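Local coordinates for hypothetical protein yiiM (Escherichia coli, PDB 1O65) that is of unknown function but, as a MOSC-domain protein, may bind molybdenum and pyridoxal phosphate and act as an oxidoreductase, at residues L44-L49 / G119-Q124; I123-P128 / V181-A186; Q127-C132 / Q146-T151; A187-H192 / H201-A206. All coordinates share one frame; numbering follows the deposited sequence.

In the fold
Strand 121-128 runs through contacts 1, 2 and 3, and each part of it meets a different element: strand 43-47 at its start, helix 183-191 near its end, and helix 144-151 from the loop beyond. All four contacts are largely buried and apolar. Contact 2 lies deepest, with its centre about 7 Å from that of the chain, whereas contact 1 lies about 16 Å away. Branched aliphatics and alanine make contacts 1 and 2, with a proline ring packed on the helix in contact 2. Contact 3 mixes proline, methionine and glutamine, and contact 4 takes an arginine at its margin. Contacts 2 and 4 share helix 183-191 and are tied by the Glu185-Arg202 salt bridge.

Contact 1 of 4, residues L44-L49 / G119-Q124; sequences LMLTEL and GEALIQ
Leu46 reaches from strand 43-47 to Ala121 and Ile123 on strand 121-128, and this one side chain makes the whole contact. Its CB leaves the backbone toward the facing strand but is still too far back to touch it. CG stands anti to the backbone N (chi1 164°), which directs the branch so that CD2 points at 121-128; CG itself is still 4.6 Å from CB of Ala121, hardly nearer than CB of the leucine. Of the two methyls, CD1 has no partner in 119-124, while CD2 reaches both residues. CD2 lies 3.9 Å from the CB of Ala121 and 3.7 Å from CG2 of Ile123, so that a single methyl sits against two residues spaced two apart on one strand face. Leu46 and Ile123 meet at about a right angle. In Ile123, CG1 lies between the backbone N and the carbonyl carbon (chi1 65°), leaving CG2 as the branch that meets the leucine. Ala121 suits its place because a lone CB lets the longer leucine approach. The CA atoms of Leu46 and Ala121 are 7.1 Å apart, and no hydrogen bond links the segments; Leu46 pairs instead through its backbone with Gly164. Trp118, Val160 and Val166 also touch Leu46, closing it into an apolar cluster. This is strand-against-strand packing within the beta-rich MOSC fold: the three-stranded sheet containing 43-47 lays a buried leucine on the face of hairpin 115-118/121-128 that carries Ala121 and Ile123.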
loop_
_atom_site.group_PDB
_atom_site.type_symbol
_atom_site.label_atom_id
_atom_site.label_comp_id
_atom_site.label_asym_id
_atom_site.label_seq_id
_atom_site.Cartn_x
_atom_site.Cartn_y
_atom_site.Cartn_z
ATOM N N LEU A 44 -14.064 7.292 -13.571
ATOM C CA LEU A 44 -13.724 6.032 -14.186
ATOM C C LEU A 44 -14.194 4.865 -13.304
ATOM O O LEU A 44 -14.416 4.944 -12.098
ATOM C CB LEU A 44 -12.258 5.892 -14.540
ATOM C CG LEU A 44 -11.199 5.850 -13.455
ATOM C CD1 LEU A 44 -9.801 5.916 -14.051
ATOM C CD2 LEU A 44 -11.370 6.966 -12.421
ATOM N N MET A 45 -14.377 3.739 -13.963
ATOM C CA MET A 45 -14.832 2.505 -13.386
ATOM C C MET A 45 -13.719 1.783 -12.632
ATOM O O MET A 45 -12.577 1.659 -13.101
ATOM C CB MET A 45 -15.375 1.629 -14.526
ATOM C CG MET A 45 -16.074 0.375 -14.054
ATOM S SD MET A 45 -17.477 0.683 -12.947
ATOM C CE MET A 45 -17.521 -0.927 -12.141
ATOM N N LEU A 46 -14.000 1.456 -11.368
ATOM C CA LEU A 46 -13.022 0.683 -10.591
ATOM C C LEU A 46 -13.523 -0.768 -10.582
ATOM O O LEU A 46 -14.611 -1.033 -10.046
ATOM C CB LEU A 46 -12.830 1.220 -9.181
ATOM C CG LEU A 46 -12.137 0.303 -8.174
ATOM C CD1 LEU A 46 -10.774 -0.194 -8.649
ATOM C CD2 LEU A 46 -11.981 0.974 -6.813
ATOM N N THR A 47 -12.781 -1.655 -11.232
ATOM C CA THR A 47 -13.191 -3.063 -11.291
ATOM C C THR A 47 -12.437 -3.891 -10.273
ATOM O O THR A 47 -11.499 -3.406 -9.642
ATOM C CB THR A 47 -13.010 -3.659 -12.703
ATOM O OG1 THR A 47 -13.661 -4.955 -12.723
ATOM C CG2 THR A 47 -11.569 -3.874 -13.081
ATOM N N GLU A 48 -12.740 -5.167 -10.140
ATOM C CA GLU A 48 -12.078 -6.069 -9.219
ATOM C C GLU A 48 -10.556 -5.964 -9.245
ATOM O O GLU A 48 -9.896 -5.973 -8.224
ATOM C CB GLU A 48 -12.420 -7.527 -9.601
ATOM C CG GLU A 48 -11.631 -8.550 -8.787
ATOM C CD GLU A 48 -12.059 -9.977 -9.047
ATOM O OE1 GLU A 48 -11.722 -10.518 -10.124
ATOM O OE2 GLU A 48 -12.717 -10.591 -8.182
ATOM N N LEU A 49 -9.994 -5.964 -10.447
ATOM C CA LEU A 49 -8.575 -5.960 -10.677
ATOM C C LEU A 49 -7.913 -4.599 -10.693
ATOM O O LEU A 49 -6.693 -4.520 -10.738
ATOM C CB LEU A 49 -8.325 -6.683 -12.027
ATOM C CG LEU A 49 -8.695 -8.175 -12.028
ATOM C CD1 LEU A 49 -8.335 -8.786 -13.385
ATOM C CD2 LEU A 49 -7.977 -8.899 -10.899
ATOM N N GLY A 119 -16.806 6.907 -3.830
ATOM C CA GLY A 119 -17.811 7.111 -4.869
ATOM C C GLY A 119 -18.758 5.909 -4.814
ATOM O O GLY A 119 -19.369 5.678 -3.768
ATOM N N GLU A 120 -18.823 5.128 -5.889
ATOM C CA GLU A 120 -19.732 3.973 -5.844
ATOM C C GLU A 120 -18.990 2.712 -5.401
ATOM O O GLU A 120 -19.615 1.669 -5.357
ATOM C CB GLU A 120 -20.299 3.679 -7.241
ATOM C CG GLU A 120 -20.611 4.941 -8.028
ATOM C CD GLU A 120 -21.984 5.475 -7.642
ATOM O OE1 GLU A 120 -22.154 5.870 -6.474
ATOM O OE2 GLU A 120 -22.826 5.459 -8.567
ATOM N N ALA A 121 -17.714 2.809 -5.068
ATOM C CA ALA A 121 -16.934 1.643 -4.722
ATOM C C ALA A 121 -16.694 1.458 -3.230
ATOM O O ALA A 121 -16.967 2.313 -2.407
ATOM C CB ALA A 121 -15.568 1.680 -5.432
ATOM N N LEU A 122 -16.176 0.299 -2.900
ATOM C CA LEU A 122 -15.804 -0.142 -1.574
ATOM C C LEU A 122 -14.440 -0.847 -1.707
ATOM O O LEU A 122 -14.295 -1.772 -2.510
ATOM C CB LEU A 122 -16.804 -1.121 -0.962
ATOM C CG LEU A 122 -18.144 -0.556 -0.520
ATOM C CD1 LEU A 122 -19.055 -1.659 -0.003
ATOM C CD2 LEU A 122 -17.971 0.556 0.509
ATOM N N ILE A 123 -13.453 -0.304 -1.010
ATOM C CA ILE A 123 -12.103 -0.833 -1.078
ATOM C C ILE A 123 -11.623 -1.191 0.333
ATOM O O ILE A 123 -12.132 -0.609 1.305
ATOM C CB ILE A 123 -11.127 0.154 -1.746
ATOM C CG1 ILE A 123 -10.947 1.422 -0.937
ATOM C CG2 ILE A 123 -11.614 0.451 -3.171
ATOM C CD1 ILE A 123 -9.901 2.404 -1.442
ATOM N N GLN A 124 -10.719 -2.170 0.398
ATOM C CA GLN A 124 -10.197 -2.626 1.660
ATOM C C GLN A 124 -8.673 -2.755 1.656
ATOM O O GLN A 124 -8.102 -3.350 0.757
ATOM C CB GLN A 124 -10.822 -3.972 2.053
ATOM C CG GLN A 124 -10.291 -4.481 3.418
ATOM C CD GLN A 124 -11.092 -5.676 3.889
ATOM O OE1 GLN A 124 -11.215 -6.670 3.175
ATOM N NE2 GLN A 124 -11.627 -5.621 5.093
#

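Contact 2 of 4, residues I123-P128 / V181-A186; sequences IQVSQP and VTVQEA
Pro128, at the end of strand 121-128, and Val183, in the first turn of helix 183-191, bring their CA atoms to 5.7 Å, and no hydrogen bond links the two segments. Packed on the helix, the proline ring has its CG 3.7 Å from CB of Ala186, with CD slightly farther from the same methyl, and its CB 3.9 Å from CG1 of Val183. One rigid, puckered ring thus spans residues about a helical turn apart, and the small alanine allows it to come close to the helix. Val183 divides its two branches between two partners: CG1, opposite the backbone N (chi1 174°), goes to the proline, while CG2 lies 4.1 Å from CG1 of Val125, the two valines crossing at about a right angle.

The helix start is fixed by a capping box. Thr182 is the N-cap, and its OG1 accepts from N of Glu185 at 3.0 Å. N of Thr182 gives an almost straight bond (177°) to OE2 of Glu185, reaching that oxygen from above the carboxylate plane, 61° out of it, while OE1 holds Arg202 in a salt bridge. The bond to N of Glu185 satisfies an N-H of the first turn, which has no carbonyl partner within the helix; the return bond holds the N-cap's own N-H. On the strand side, NE2 of Gln127 donates to O of Pro128 at 3.1 Å. Trp213 of helix 211-223 also touches Pro128, while strand 156-160 lends Tyr158 to Val125, so the contact sits where the mixed sheet meets the C-terminal helices.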
loop_
_atom_site.group_PDB
_atom_site.type_symbol
_atom_site.label_atom_id
_atom_site.label_comp_id
_atom_site.label_asym_id
_atom_site.label_seq_id
_atom_site.Cartn_x
_atom_site.Cartn_y
_atom_site.Cartn_z
ATOM N N ILE A 123 -13.453 -0.304 -1.010
ATOM C CA ILE A 123 -12.103 -0.833 -1.078
ATOM C C ILE A 123 -11.623 -1.191 0.333
ATOM O O ILE A 123 -12.132 -0.609 1.305
ATOM C CB ILE A 123 -11.127 0.154 -1.746
ATOM C CG1 ILE A 123 -10.947 1.422 -0.937
ATOM C CG2 ILE A 123 -11.614 0.451 -3.171
ATOM C CD1 ILE A 123 -9.901 2.404 -1.442
ATOM N N GLN A 124 -10.719 -2.170 0.398
ATOM C CA GLN A 124 -10.197 -2.626 1.660
ATOM C C GLN A 124 -8.673 -2.755 1.656
ATOM O O GLN A 124 -8.102 -3.350 0.757
ATOM C CB GLN A 124 -10.822 -3.972 2.053
ATOM C CG GLN A 124 -10.291 -4.481 3.418
ATOM C CD GLN A 124 -11.092 -5.676 3.889
ATOM O OE1 GLN A 124 -11.215 -6.670 3.175
ATOM N NE2 GLN A 124 -11.627 -5.621 5.093
ATOM N N VAL A 125 -8.046 -2.248 2.712
ATOM C CA VAL A 125 -6.571 -2.310 2.819
ATOM C C VAL A 125 -6.179 -3.770 2.982
ATOM O O VAL A 125 -6.676 -4.431 3.887
ATOM C CB VAL A 125 -6.032 -1.458 3.969
ATOM C CG1 VAL A 125 -4.523 -1.611 4.114
ATOM C CG2 VAL A 125 -6.410 0.003 3.745
ATOM N N SER A 126 -5.334 -4.274 2.089
ATOM C CA SER A 126 -5.014 -5.708 2.125
ATOM C C SER A 126 -3.602 -6.011 2.548
ATOM O O SER A 126 -3.305 -7.104 3.034
ATOM C CB SER A 126 -5.278 -6.267 0.709
ATOM O OG SER A 126 -4.231 -5.781 -0.134
ATOM N N GLN A 127 -2.679 -5.059 2.403
ATOM C CA GLN A 127 -1.293 -5.283 2.818
ATOM C C GLN A 127 -0.462 -4.016 2.622
ATOM O O GLN A 127 -0.834 -3.134 1.840
ATOM C CB GLN A 127 -0.639 -6.383 1.949
ATOM C CG GLN A 127 -0.572 -6.002 0.467
ATOM C CD GLN A 127 0.301 -6.964 -0.334
ATOM O OE1 GLN A 127 -0.056 -8.100 -0.639
ATOM N NE2 GLN A 127 1.524 -6.528 -0.644
ATOM N N PRO A 128 0.650 -3.943 3.340
ATOM C CA PRO A 128 1.601 -2.836 3.132
ATOM C C PRO A 128 2.222 -3.062 1.766
ATOM O O PRO A 128 2.109 -4.195 1.270
ATOM C CB PRO A 128 2.593 -2.967 4.256
ATOM C CG PRO A 128 2.041 -3.957 5.220
ATOM C CD PRO A 128 1.022 -4.786 4.481
ATOM N N VAL A 181 -4.427 -3.812 13.827
ATOM C CA VAL A 181 -3.039 -3.822 13.358
ATOM C C VAL A 181 -2.910 -2.794 12.248
ATOM O O VAL A 181 -3.561 -2.894 11.218
ATOM C CB VAL A 181 -2.420 -5.166 13.044
ATOM C CG1 VAL A 181 -3.398 -6.226 12.617
ATOM C CG2 VAL A 181 -1.279 -5.049 12.008
ATOM N N THR A 182 -2.100 -1.781 12.480
ATOM C CA THR A 182 -1.840 -0.734 11.509
ATOM C C THR A 182 -0.902 -1.294 10.423
ATOM O O THR A 182 -0.183 -2.268 10.656
ATOM C CB THR A 182 -1.095 0.453 12.147
ATOM O OG1 THR A 182 0.180 0.003 12.633
ATOM C CG2 THR A 182 -1.864 1.045 13.334
ATOM N N VAL A 183 -0.844 -0.582 9.321
ATOM C CA VAL A 183 0.057 -0.850 8.217
ATOM C C VAL A 183 1.496 -0.815 8.714
ATOM O O VAL A 183 2.334 -1.674 8.412
ATOM C CB VAL A 183 -0.177 0.171 7.075
ATOM C CG1 VAL A 183 0.843 0.028 5.971
ATOM C CG2 VAL A 183 -1.585 -0.068 6.478
ATOM N N GLN A 184 1.805 0.129 9.603
ATOM C CA GLN A 184 3.134 0.276 10.177
ATOM C C GLN A 184 3.505 -0.998 10.926
ATOM O O GLN A 184 4.590 -1.528 10.711
ATOM C CB GLN A 184 3.216 1.493 11.098
ATOM C CG GLN A 184 4.552 1.622 11.835
ATOM C CD GLN A 184 4.541 2.874 12.719
ATOM O OE1 GLN A 184 3.743 3.008 13.644
ATOM N NE2 GLN A 184 5.429 3.812 12.427
ATOM N N GLU A 185 2.600 -1.471 11.772
ATOM C CA GLU A 185 2.822 -2.714 12.497
ATOM C C GLU A 185 3.013 -3.892 11.537
ATOM O O GLU A 185 3.942 -4.670 11.702
ATOM C CB GLU A 185 1.676 -3.019 13.443
ATOM C CG GLU A 185 1.477 -2.044 14.594
ATOM C CD GLU A 185 0.180 -2.365 15.344
ATOM O OE1 GLU A 185 0.205 -3.424 16.030
ATOM O OE2 GLU A 185 -0.802 -1.605 15.202
ATOM N N ALA A 186 2.153 -4.054 10.533
ATOM C CA ALA A 186 2.297 -5.161 9.610
ATOM C C ALA A 186 3.669 -5.075 8.923
ATOM O O ALA A 186 4.365 -6.078 8.831
ATOM C CB ALA A 186 1.191 -5.208 8.586
#

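Contact 3 of 4, residues Q127-C132 / Q146-T151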
loop_
_atom_site.group_PDB
_atom_site.type_symbol
_atom_site.label_atom_id
_atom_site.label_comp_id
_atom_site.label_asym_id
_atom_site.label_seq_id
_atom_site.Cartn_x
_atom_site.Cartn_y
_atom_site.Cartn_z
ATOM N N GLN A 127 -2.679 -5.059 2.403
ATOM C CA GLN A 127 -1.293 -5.283 2.818
ATOM C C GLN A 127 -0.462 -4.016 2.622
ATOM O O GLN A 127 -0.834 -3.134 1.840
ATOM C CB GLN A 127 -0.639 -6.383 1.949
ATOM C CG GLN A 127 -0.572 -6.002 0.467
ATOM C CD GLN A 127 0.301 -6.964 -0.334
ATOM O OE1 GLN A 127 -0.056 -8.100 -0.639
ATOM N NE2 GLN A 127 1.524 -6.528 -0.644
ATOM N N PRO A 128 0.650 -3.943 3.340
ATOM C CA PRO A 128 1.601 -2.836 3.132
ATOM C C PRO A 128 2.222 -3.062 1.766
ATOM O O PRO A 128 2.109 -4.195 1.270
ATOM C CB PRO A 128 2.593 -2.967 4.256
ATOM C CG PRO A 128 2.041 -3.957 5.220
ATOM C CD PRO A 128 1.022 -4.786 4.481
ATOM N N ARG A 129 2.614 -2.036 1.034
ATOM C CA ARG A 129 3.250 -2.228 -0.266
ATOM C C ARG A 129 4.685 -2.726 -0.027
ATOM O O ARG A 129 5.396 -2.223 0.850
ATOM C CB ARG A 129 3.208 -0.945 -1.084
ATOM C CG ARG A 129 3.796 -1.046 -2.508
ATOM C CD ARG A 129 5.285 -0.668 -2.476
ATOM N NE ARG A 129 5.785 -0.400 -3.826
ATOM C CZ ARG A 129 5.541 0.715 -4.517
ATOM N NH1 ARG A 129 4.794 1.690 -3.987
ATOM N NH2 ARG A 129 6.019 0.820 -5.752
ATOM N N SER A 130 5.090 -3.719 -0.754
ATOM C CA SER A 130 6.381 -4.372 -0.723
ATOM C C SER A 130 7.416 -3.766 -1.663
ATOM O O SER A 130 7.443 -4.111 -2.843
ATOM C CB SER A 130 6.189 -5.829 -1.216
ATOM O OG SER A 130 6.236 -6.756 -0.178
ATOM N N PRO A 131 8.360 -2.996 -1.158
ATOM C CA PRO A 131 9.411 -2.420 -1.987
ATOM C C PRO A 131 10.096 -3.491 -2.830
ATOM O O PRO A 131 10.389 -4.595 -2.372
ATOM C CB PRO A 131 10.380 -1.789 -1.017
ATOM C CG PRO A 131 9.933 -2.114 0.340
ATOM C CD PRO A 131 8.567 -2.710 0.273
ATOM N N CYS A 132 10.324 -3.180 -4.070
ATOM C CA CYS A 132 10.936 -4.031 -5.071
ATOM C C CYS A 132 12.113 -3.297 -5.717
ATOM O O CYS A 132 12.093 -2.078 -5.877
ATOM C CB CYS A 132 9.853 -4.353 -6.098
ATOM S SG CYS A 132 10.319 -5.139 -7.627
ATOM N N GLN A 146 15.643 -0.744 -0.326
ATOM C CA GLN A 146 16.059 -1.041 1.054
ATOM C C GLN A 146 15.604 0.097 1.963
ATOM O O GLN A 146 15.028 -0.091 3.029
ATOM C CB GLN A 146 17.565 -1.261 1.120
ATOM C CG GLN A 146 18.090 -1.638 2.501
ATOM C CD GLN A 146 17.766 -3.082 2.846
ATOM O OE1 GLN A 146 18.324 -3.995 2.220
ATOM N NE2 GLN A 146 16.877 -3.339 3.801
ATOM N N LEU A 147 15.852 1.327 1.583
ATOM C CA LEU A 147 15.459 2.518 2.327
ATOM C C LEU A 147 13.964 2.504 2.604
ATOM O O LEU A 147 13.580 2.618 3.767
ATOM C CB LEU A 147 15.926 3.757 1.571
ATOM C CG LEU A 147 17.123 4.558 2.041
ATOM C CD1 LEU A 147 18.121 3.814 2.923
ATOM C CD2 LEU A 147 17.877 5.096 0.806
ATOM N N MET A 148 13.093 2.341 1.600
ATOM C CA MET A 148 11.656 2.299 1.877
ATOM C C MET A 148 11.317 1.254 2.936
ATOM O O MET A 148 10.621 1.549 3.914
ATOM C CB MET A 148 10.786 1.992 0.671
ATOM C CG MET A 148 10.980 2.823 -0.561
ATOM S SD MET A 148 9.971 2.256 -1.927
ATOM C CE MET A 148 8.321 2.359 -1.237
ATOM N N GLN A 149 11.804 0.024 2.738
ATOM C CA GLN A 149 11.514 -1.043 3.706
ATOM C C GLN A 149 12.017 -0.720 5.111
ATOM O O GLN A 149 11.278 -0.938 6.101
ATOM C CB GLN A 149 12.043 -2.381 3.216
ATOM C CG GLN A 149 11.555 -3.564 4.067
ATOM C CD GLN A 149 12.296 -4.823 3.650
ATOM O OE1 GLN A 149 11.978 -5.440 2.638
ATOM N NE2 GLN A 149 13.316 -5.169 4.423
ATOM N N ASN A 150 13.219 -0.191 5.229
ATOM C CA ASN A 150 13.780 0.170 6.522
ATOM C C ASN A 150 13.014 1.274 7.249
ATOM O O ASN A 150 12.790 1.215 8.446
ATOM C CB ASN A 150 15.242 0.614 6.370
ATOM C CG ASN A 150 16.234 -0.483 6.089
ATOM O OD1 ASN A 150 15.927 -1.675 6.078
ATOM N ND2 ASN A 150 17.491 -0.098 5.827
ATOM N N THR A 151 12.519 2.286 6.540
ATOM C CA THR A 151 11.822 3.392 7.208
ATOM C C THR A 151 10.350 3.083 7.408
ATOM O O THR A 151 9.624 3.710 8.165
ATOM C CB THR A 151 11.956 4.664 6.352
ATOM O OG1 THR A 151 11.380 4.401 5.045
ATOM C CG2 THR A 151 13.416 5.063 6.252
#
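Pro131 packs on helix 144-151 through apolar contacts with Met148 and Gln149. Its CG lies 3.6 Å from CB of Gln149, the ring and the glutamine chain crossing at about a right angle; CB of the glutamine does the packing, together with its backbone N, 3.7 Å from the same CG of Pro131. CB of the ring is 4.2 Å from both CB and SD of Met148. The methionine chain bends at its end (chi3 58°), and its CE comes only to a loose 4.5 Å from CD of Arg129.

The polar groups are largely met from outside the two segments. Arg232 donates to OE1 of Gln149 and to the backbone O of Pro131, and so joins both sides of the contact through one guanidinium, while NH2 of Arg129 bonds to O of Phe96.

Proline offers the helix a rigid hydrocarbon surface without an N-H to satisfy, and glutamine meets it with its CB while its amide oxygen turns to an arginine. The chemistry therefore implies van der Waals adhesion between loop and helix, with polar links supplied by a third party.

Contact 4 of 4, residues A187-H192 / H201-A206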
loop_
_atom_site.group_PDB
_atom_site.type_symbol
_atom_site.label_atom_id
_atom_site.label_comp_id
_atom_site.label_asym_id
_atom_site.label_seq_id
_atom_site.Cartn_x
_atom_site.Cartn_y
_atom_site.Cartn_z
ATOM N N ALA A 187 4.019 -3.858 8.462
ATOM C CA ALA A 187 5.298 -3.666 7.839
ATOM C C ALA A 187 6.409 -4.063 8.815
ATOM O O ALA A 187 7.246 -4.867 8.380
ATOM C CB ALA A 187 5.527 -2.251 7.310
ATOM N N ALA A 188 6.354 -3.683 10.068
ATOM C CA ALA A 188 7.370 -3.991 11.053
ATOM C C ALA A 188 7.457 -5.480 11.372
ATOM O O ALA A 188 8.519 -6.072 11.609
ATOM C CB ALA A 188 7.098 -3.213 12.369
ATOM N N ILE A 189 6.310 -6.105 11.498
ATOM C CA ILE A 189 6.226 -7.532 11.741
ATOM C C ILE A 189 6.852 -8.289 10.565
ATOM O O ILE A 189 7.459 -9.349 10.735
ATOM C CB ILE A 189 4.750 -7.994 11.885
ATOM C CG1 ILE A 189 4.136 -7.412 13.157
ATOM C CG2 ILE A 189 4.700 -9.511 11.850
ATOM C CD1 ILE A 189 2.653 -7.635 13.359
ATOM N N ALA A 190 6.647 -7.828 9.348
ATOM C CA ALA A 190 7.206 -8.523 8.201
ATOM C C ALA A 190 8.706 -8.299 8.051
ATOM O O ALA A 190 9.379 -9.263 7.722
ATOM C CB ALA A 190 6.578 -8.063 6.878
ATOM N N TRP A 191 9.169 -7.057 8.266
ATOM C CA TRP A 191 10.554 -6.770 7.921
ATOM C C TRP A 191 11.462 -6.210 8.989
ATOM O O TRP A 191 12.661 -6.057 8.725
ATOM C CB TRP A 191 10.524 -5.745 6.758
ATOM C CG TRP A 191 9.701 -6.084 5.572
ATOM C CD1 TRP A 191 9.767 -7.242 4.841
ATOM C CD2 TRP A 191 8.684 -5.290 4.948
ATOM N NE1 TRP A 191 8.875 -7.187 3.813
ATOM C CE2 TRP A 191 8.200 -6.009 3.843
ATOM C CE3 TRP A 191 8.167 -4.011 5.194
ATOM C CZ2 TRP A 191 7.186 -5.533 2.989
ATOM C CZ3 TRP A 191 7.173 -3.546 4.347
ATOM C CH2 TRP A 191 6.675 -4.297 3.272
ATOM N N HIS A 192 10.979 -5.794 10.161
ATOM C CA HIS A 192 11.879 -5.206 11.145
ATOM C C HIS A 192 12.139 -6.079 12.354
ATOM O O HIS A 192 13.241 -6.046 12.906
ATOM C CB HIS A 192 11.314 -3.849 11.644
ATOM C CG HIS A 192 11.116 -2.817 10.581
ATOM N ND1 HIS A 192 10.313 -1.723 10.758
ATOM C CD2 HIS A 192 11.568 -2.714 9.311
ATOM C CE1 HIS A 192 10.299 -0.971 9.676
ATOM N NE2 HIS A 192 11.065 -1.563 8.760
ATOM N N HIS A 201 0.997 -14.746 14.449
ATOM C CA HIS A 201 -0.405 -15.150 14.638
ATOM C C HIS A 201 -1.298 -13.903 14.620
ATOM O O HIS A 201 -2.391 -13.871 14.069
ATOM C CB HIS A 201 -0.583 -15.942 15.923
ATOM C CG HIS A 201 -1.992 -16.323 16.246
ATOM N ND1 HIS A 201 -2.777 -15.541 17.086
ATOM C CD2 HIS A 201 -2.765 -17.351 15.882
ATOM C CE1 HIS A 201 -3.979 -16.105 17.221
ATOM N NE2 HIS A 201 -3.987 -17.197 16.489
ATOM N N ARG A 202 -0.785 -12.846 15.218
ATOM C CA ARG A 202 -1.522 -11.586 15.276
ATOM C C ARG A 202 -1.740 -10.997 13.891
ATOM O O ARG A 202 -2.868 -10.624 13.559
ATOM C CB ARG A 202 -0.807 -10.668 16.257
ATOM C CG ARG A 202 -0.904 -9.189 15.998
ATOM C CD ARG A 202 -0.463 -8.457 17.300
ATOM N NE ARG A 202 -1.277 -7.265 17.424
ATOM C CZ ARG A 202 -0.935 -6.077 16.979
ATOM N NH1 ARG A 202 0.265 -5.989 16.389
ATOM N NH2 ARG A 202 -1.772 -5.047 17.176
ATOM N N LEU A 203 -0.735 -10.970 13.018
ATOM C CA LEU A 203 -0.888 -10.421 11.682
ATOM C C LEU A 203 -1.848 -11.259 10.858
ATOM O O LEU A 203 -2.708 -10.726 10.134
ATOM C CB LEU A 203 0.428 -10.209 10.941
ATOM C CG LEU A 203 0.322 -9.659 9.503
ATOM C CD1 LEU A 203 -0.461 -8.358 9.436
ATOM C CD2 LEU A 203 1.724 -9.415 8.932
ATOM N N LEU A 204 -1.814 -12.566 10.997
ATOM C CA LEU A 204 -2.693 -13.473 10.264
ATOM C C LEU A 204 -4.147 -13.304 10.694
ATOM O O LEU A 204 -5.021 -13.744 9.945
ATOM C CB LEU A 204 -2.291 -14.930 10.418
ATOM C CG LEU A 204 -1.046 -15.444 9.694
ATOM C CD1 LEU A 204 -0.558 -16.732 10.345
ATOM C CD2 LEU A 204 -1.314 -15.703 8.198
ATOM N N SER A 205 -4.439 -12.648 11.808
ATOM C CA SER A 205 -5.766 -12.420 12.335
ATOM C C SER A 205 -6.411 -11.138 11.812
ATOM O O SER A 205 -7.607 -10.909 11.989
ATOM C CB SER A 205 -5.705 -12.333 13.891
ATOM O OG SER A 205 -5.250 -13.623 14.370
ATOM N N ALA A 206 -5.621 -10.243 11.261
ATOM C CA ALA A 206 -6.138 -8.997 10.730
ATOM C C ALA A 206 -7.022 -9.263 9.518
ATOM O O ALA A 206 -6.605 -9.837 8.496
ATOM C CB ALA A 206 -4.992 -8.084 10.306
#
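The guanidinium of Arg202 meets Ile189 obliquely, with CD1 of the isoleucine 4.2 Å from NH1. The Trp191 ring carries CB of Ala190 over one face, 3.8 Å above the plane and offset toward the rim, and makes edge-to-face pairs with Phe229 and Trp213. On the other helix, one face of the His201 ring has OG of Ser205 above it, a hydroxyl that also donates to O of His201 at 2.9 Å.

The buried part of the contact is aliphatic. CG2 of Ile189 lies 4.2 Å from CD2 of Leu203, and CD1 of Ile189 lies equally far from CB of Leu203. Isoleucine thus places two branches against one leucine; with chi1 at 179° the leucine branch is carried away from its own helix backbone, toward 183-191. The CA atoms of these two residues are 7.7 Å apart, a spacing that their side chains bridge. Arginine suits the margin: it lies against the isoleucine, while NH1 forms a salt bridge to Glu185, which probably favours the charged state of both groups.

Helix 211-223 contacts Ala190 through Trp213 and Met217, and Arg220 donates to O of Ala190. Such helix-helix packing is consistent with the YiiM-like three-alpha-helix domain, within whose range helices 183-191 and 197-204 are the first two.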